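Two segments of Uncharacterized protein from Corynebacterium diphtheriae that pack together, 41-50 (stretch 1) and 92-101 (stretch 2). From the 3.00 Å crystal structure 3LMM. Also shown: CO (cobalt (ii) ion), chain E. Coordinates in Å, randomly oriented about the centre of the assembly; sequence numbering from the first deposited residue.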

# COMPACT_ATOMS: atom_id res chain seq x y z
N ASP A 41 21.97 -11.65 -9.66
CA ASP A 41 20.88 -12.60 -9.80
C ASP A 41 20.49 -12.87 -11.25
O ASP A 41 19.91 -11.99 -11.91
CB ASP A 41 19.65 -12.08 -9.03
CG ASP A 41 18.68 -13.18 -8.63
OD1 ASP A 41 18.90 -14.34 -9.02
OD2 ASP A 41 17.71 -12.89 -7.90
N PHE A 42 20.79 -14.07 -11.74
CA PHE A 42 20.43 -14.45 -13.12
C PHE A 42 19.02 -15.01 -13.13
O PHE A 42 18.75 -16.01 -12.47
CB PHE A 42 21.35 -15.54 -13.67
CG PHE A 42 22.74 -15.06 -14.00
CD1 PHE A 42 23.73 -15.97 -14.37
CD2 PHE A 42 23.05 -13.71 -13.95
CE1 PHE A 42 25.01 -15.54 -14.66
CE2 PHE A 42 24.34 -13.26 -14.24
CZ PHE A 42 25.32 -14.18 -14.60
N LYS A 43 18.12 -14.37 -13.86
CA LYS A 43 16.75 -14.86 -13.95
C LYS A 43 16.29 -14.93 -15.39
O LYS A 43 16.65 -14.10 -16.23
CB LYS A 43 15.78 -13.98 -13.18
CG LYS A 43 16.03 -13.96 -11.69
CD LYS A 43 14.90 -14.59 -10.92
CE LYS A 43 15.09 -16.08 -10.76
NZ LYS A 43 13.96 -16.62 -9.95
N GLU A 44 15.48 -15.94 -15.64
CA GLU A 44 14.92 -16.23 -16.94
C GLU A 44 13.42 -15.94 -16.95
O GLU A 44 12.69 -16.50 -16.14
CB GLU A 44 15.16 -17.70 -17.21
CG GLU A 44 14.50 -18.20 -18.43
CD GLU A 44 14.74 -19.66 -18.63
OE1 GLU A 44 14.17 -20.21 -19.59
OE2 GLU A 44 15.49 -20.26 -17.81
N GLU A 45 12.97 -15.08 -17.86
CA GLU A 45 11.55 -14.75 -17.94
C GLU A 45 10.76 -16.04 -17.92
O GLU A 45 10.83 -16.84 -18.86
CB GLU A 45 11.25 -13.97 -19.22
CG GLU A 45 9.79 -13.58 -19.38
CD GLU A 45 9.55 -12.73 -20.62
OE1 GLU A 45 8.37 -12.50 -20.98
OE2 GLU A 45 10.53 -12.28 -21.25
N ALA A 46 10.02 -16.25 -16.84
CA ALA A 46 9.24 -17.47 -16.68
C ALA A 46 8.10 -17.57 -17.68
O ALA A 46 7.70 -16.57 -18.26
CB ALA A 46 8.70 -17.57 -15.27
N GLY A 47 7.61 -18.80 -17.86
CA GLY A 47 6.48 -19.04 -18.74
C GLY A 47 6.84 -19.11 -20.21
O GLY A 47 5.99 -18.92 -21.07
N ARG A 48 8.10 -19.38 -20.50
CA ARG A 48 8.50 -19.44 -21.89
C ARG A 48 9.19 -20.75 -22.20
O ARG A 48 9.39 -21.09 -23.37
CB ARG A 48 9.40 -18.26 -22.20
CG ARG A 48 9.00 -17.54 -23.45
CD ARG A 48 8.90 -16.06 -23.22
NE ARG A 48 10.18 -15.40 -22.93
CZ ARG A 48 11.14 -15.19 -23.81
NH1 ARG A 48 11.00 -15.59 -25.06
NH2 ARG A 48 12.24 -14.54 -23.45
N ARG A 49 9.54 -21.49 -21.15
CA ARG A 49 10.19 -22.77 -21.33
C ARG A 49 9.19 -23.86 -21.66
O ARG A 49 8.20 -24.06 -20.94
CB ARG A 49 10.97 -23.14 -20.08
CG ARG A 49 12.48 -23.02 -20.24
CD ARG A 49 13.03 -23.95 -21.34
NE ARG A 49 14.48 -23.98 -21.32
CZ ARG A 49 15.25 -22.92 -21.57
NH1 ARG A 49 14.70 -21.76 -21.86
NH2 ARG A 49 16.58 -23.02 -21.50
N ASN A 50 9.47 -24.56 -22.75
CA ASN A 50 8.64 -25.67 -23.24
C ASN A 50 9.45 -26.97 -23.23
O ASN A 50 8.94 -28.04 -23.57
CB ASN A 50 8.15 -25.36 -24.66
CG ASN A 50 7.38 -26.52 -25.27
OD1 ASN A 50 7.97 -27.52 -25.69
ND2 ASN A 50 6.06 -26.39 -25.33
N THR A 92 23.61 -21.67 -15.30
CA THR A 92 24.37 -21.90 -16.50
C THR A 92 24.90 -20.57 -17.03
O THR A 92 26.09 -20.40 -17.28
CB THR A 92 23.51 -22.54 -17.58
OG1 THR A 92 22.53 -21.61 -18.04
CG2 THR A 92 22.81 -23.76 -17.03
N GLY A 93 23.99 -19.61 -17.17
CA GLY A 93 24.38 -18.31 -17.68
C GLY A 93 24.04 -18.16 -19.15
O GLY A 93 24.44 -17.20 -19.78
N ARG A 94 23.29 -19.11 -19.71
CA ARG A 94 22.92 -19.04 -21.11
C ARG A 94 22.00 -17.87 -21.39
O ARG A 94 21.03 -17.65 -20.66
CB ARG A 94 22.23 -20.34 -21.52
CG ARG A 94 23.17 -21.51 -21.59
CD ARG A 94 22.43 -22.80 -21.79
NE ARG A 94 23.38 -23.89 -21.92
CZ ARG A 94 23.07 -25.18 -21.85
NH1 ARG A 94 24.03 -26.09 -21.98
NH2 ARG A 94 21.81 -25.54 -21.65
N ILE A 95 22.30 -17.12 -22.45
CA ILE A 95 21.47 -15.97 -22.81
C ILE A 95 20.15 -16.41 -23.48
O ILE A 95 20.17 -17.10 -24.49
CB ILE A 95 22.21 -15.00 -23.78
CG1 ILE A 95 23.27 -14.21 -23.03
CG2 ILE A 95 21.23 -14.01 -24.40
CD1 ILE A 95 24.67 -14.75 -23.21
N ILE A 96 19.03 -16.00 -22.90
CA ILE A 96 17.71 -16.33 -23.43
C ILE A 96 17.09 -15.05 -23.97
O ILE A 96 16.60 -15.03 -25.09
CB ILE A 96 16.78 -16.88 -22.33
CG1 ILE A 96 17.49 -17.94 -21.49
CG2 ILE A 96 15.51 -17.43 -22.96
CD1 ILE A 96 18.04 -19.12 -22.26
N GLY A 97 17.10 -14.00 -23.16
CA GLY A 97 16.54 -12.73 -23.60
C GLY A 97 15.12 -12.47 -23.12
O GLY A 97 14.47 -13.35 -22.56
N THR A 98 14.64 -11.25 -23.35
CA THR A 98 13.30 -10.89 -22.94
C THR A 98 12.88 -9.60 -23.63
O THR A 98 13.68 -8.69 -23.80
CB THR A 98 13.21 -10.75 -21.40
OG1 THR A 98 11.98 -10.11 -21.05
CG2 THR A 98 14.38 -9.94 -20.87
N GLU A 99 11.61 -9.55 -24.04
CA GLU A 99 11.08 -8.40 -24.74
C GLU A 99 10.10 -7.63 -23.88
O GLU A 99 9.38 -6.75 -24.37
CB GLU A 99 10.39 -8.88 -26.02
CG GLU A 99 11.22 -9.87 -26.83
CD GLU A 99 12.48 -9.24 -27.42
OE1 GLU A 99 13.56 -9.90 -27.36
OE2 GLU A 99 12.39 -8.11 -27.96
N LEU A 100 10.06 -7.95 -22.60
CA LEU A 100 9.16 -7.29 -21.67
C LEU A 100 9.33 -5.78 -21.73
O LEU A 100 10.44 -5.27 -21.74
CB LEU A 100 9.41 -7.81 -20.24
CG LEU A 100 9.09 -9.28 -20.00
CD1 LEU A 100 9.78 -9.78 -18.75
CD2 LEU A 100 7.58 -9.47 -19.90
N ASP A 101 8.22 -5.06 -21.78
CA ASP A 101 8.30 -3.61 -21.84
C ASP A 101 8.73 -3.10 -20.47
O ASP A 101 8.18 -3.50 -19.44
CB ASP A 101 6.95 -3.02 -22.23
CG ASP A 101 6.98 -1.51 -22.32
OD1 ASP A 101 6.14 -0.86 -21.66
OD2 ASP A 101 7.85 -0.97 -23.05
CO CO E . 18.84 -16.82 -10.00
O HOH W 1 14.15 -15.58 -20.23

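Two segments without a shared sheet can still be held in register if a few polar anchors fix the geometry and aliphatic side chains fill the space between, and the packing of residues 41-50 against 92-101 illustrates the principle. Stretch 1 begins as a short strand, 41-43, and continues as loop; stretch 2 has no regular secondary structure. The backbones stand well apart, with CA atoms 7.2 Å apart for Phe-42 and Gly-93, 7.1 Å for Glu-44 and Ile-96, and 6.6 Å for Glu-45 and Thr-98. As one chain advances so does the other, but no direct backbone hydrogen bond joins them, and the interface buries a modest 383 Å².

The central polar contact belongs to Glu-45. Its extended side chain points toward stretch 2, and its OE2 accepts a short hydrogen bond from Thr-98 OG1 at 2.6 Å. The same hydroxyl oxygen also accepts: Leu-100 N donates to Thr-98 OG1 at 3.3 Å, so a backbone amide, a hydroxyl and a carboxylate form a chain in which each donor is matched to an acceptor.

Charge pairing within stretch 1 supports this arrangement. Arg-48 NE lies 3.6 Å from Glu-45 OE2 in a salt bridge, placing positive charge beside the carboxylate that accepts the threonine hydrogen bond. Arg-48 also reaches across, its NH2 only 2.7 Å from Gly-97 O and near the guanidinium plane, yet the angle is too poor for a hydrogen bond. A second salt bridge, Arg-49 NH1 to Glu-44 OE1 at 2.8 Å, joins two side chains that both touch Ile-96, although Arg-49 is poorly ordered.

Water supplies the link that the separated backbones lack. Water 1 donates to Gly-97 O at 3.2 Å and accepts a weak hydrogen bond from Glu-45 N at 2.7 Å, bridging amide and carbonyl across the gap.

Van der Waals contacts complete the packing. Ile-96 points toward stretch 1, its CG1 4.3 Å from Glu-44 CG, so the aliphatic part of a charged residue serves as a hydrophobic surface. Ile-96 CD1 lies at the edge of the Arg-49 guanidinium, near its plane, 4.2 Å from Arg-49 NH2. The Leu-100 CD2 methyl makes a close contact with a carboxylate oxygen, Glu-45 OE1, at 3.3 Å. At the other end, Phe-42 CD1 approaches Gly-93 CA at 4.1 Å. Gly-93 has a positive phi at which a CB would be jammed against the preceding carbonyl oxygen, and glycine avoids that strain.

Metal coordination involves the backbone of stretch 1: Phe-42 O binds the cobalt ion, CO, at 2.6 Å.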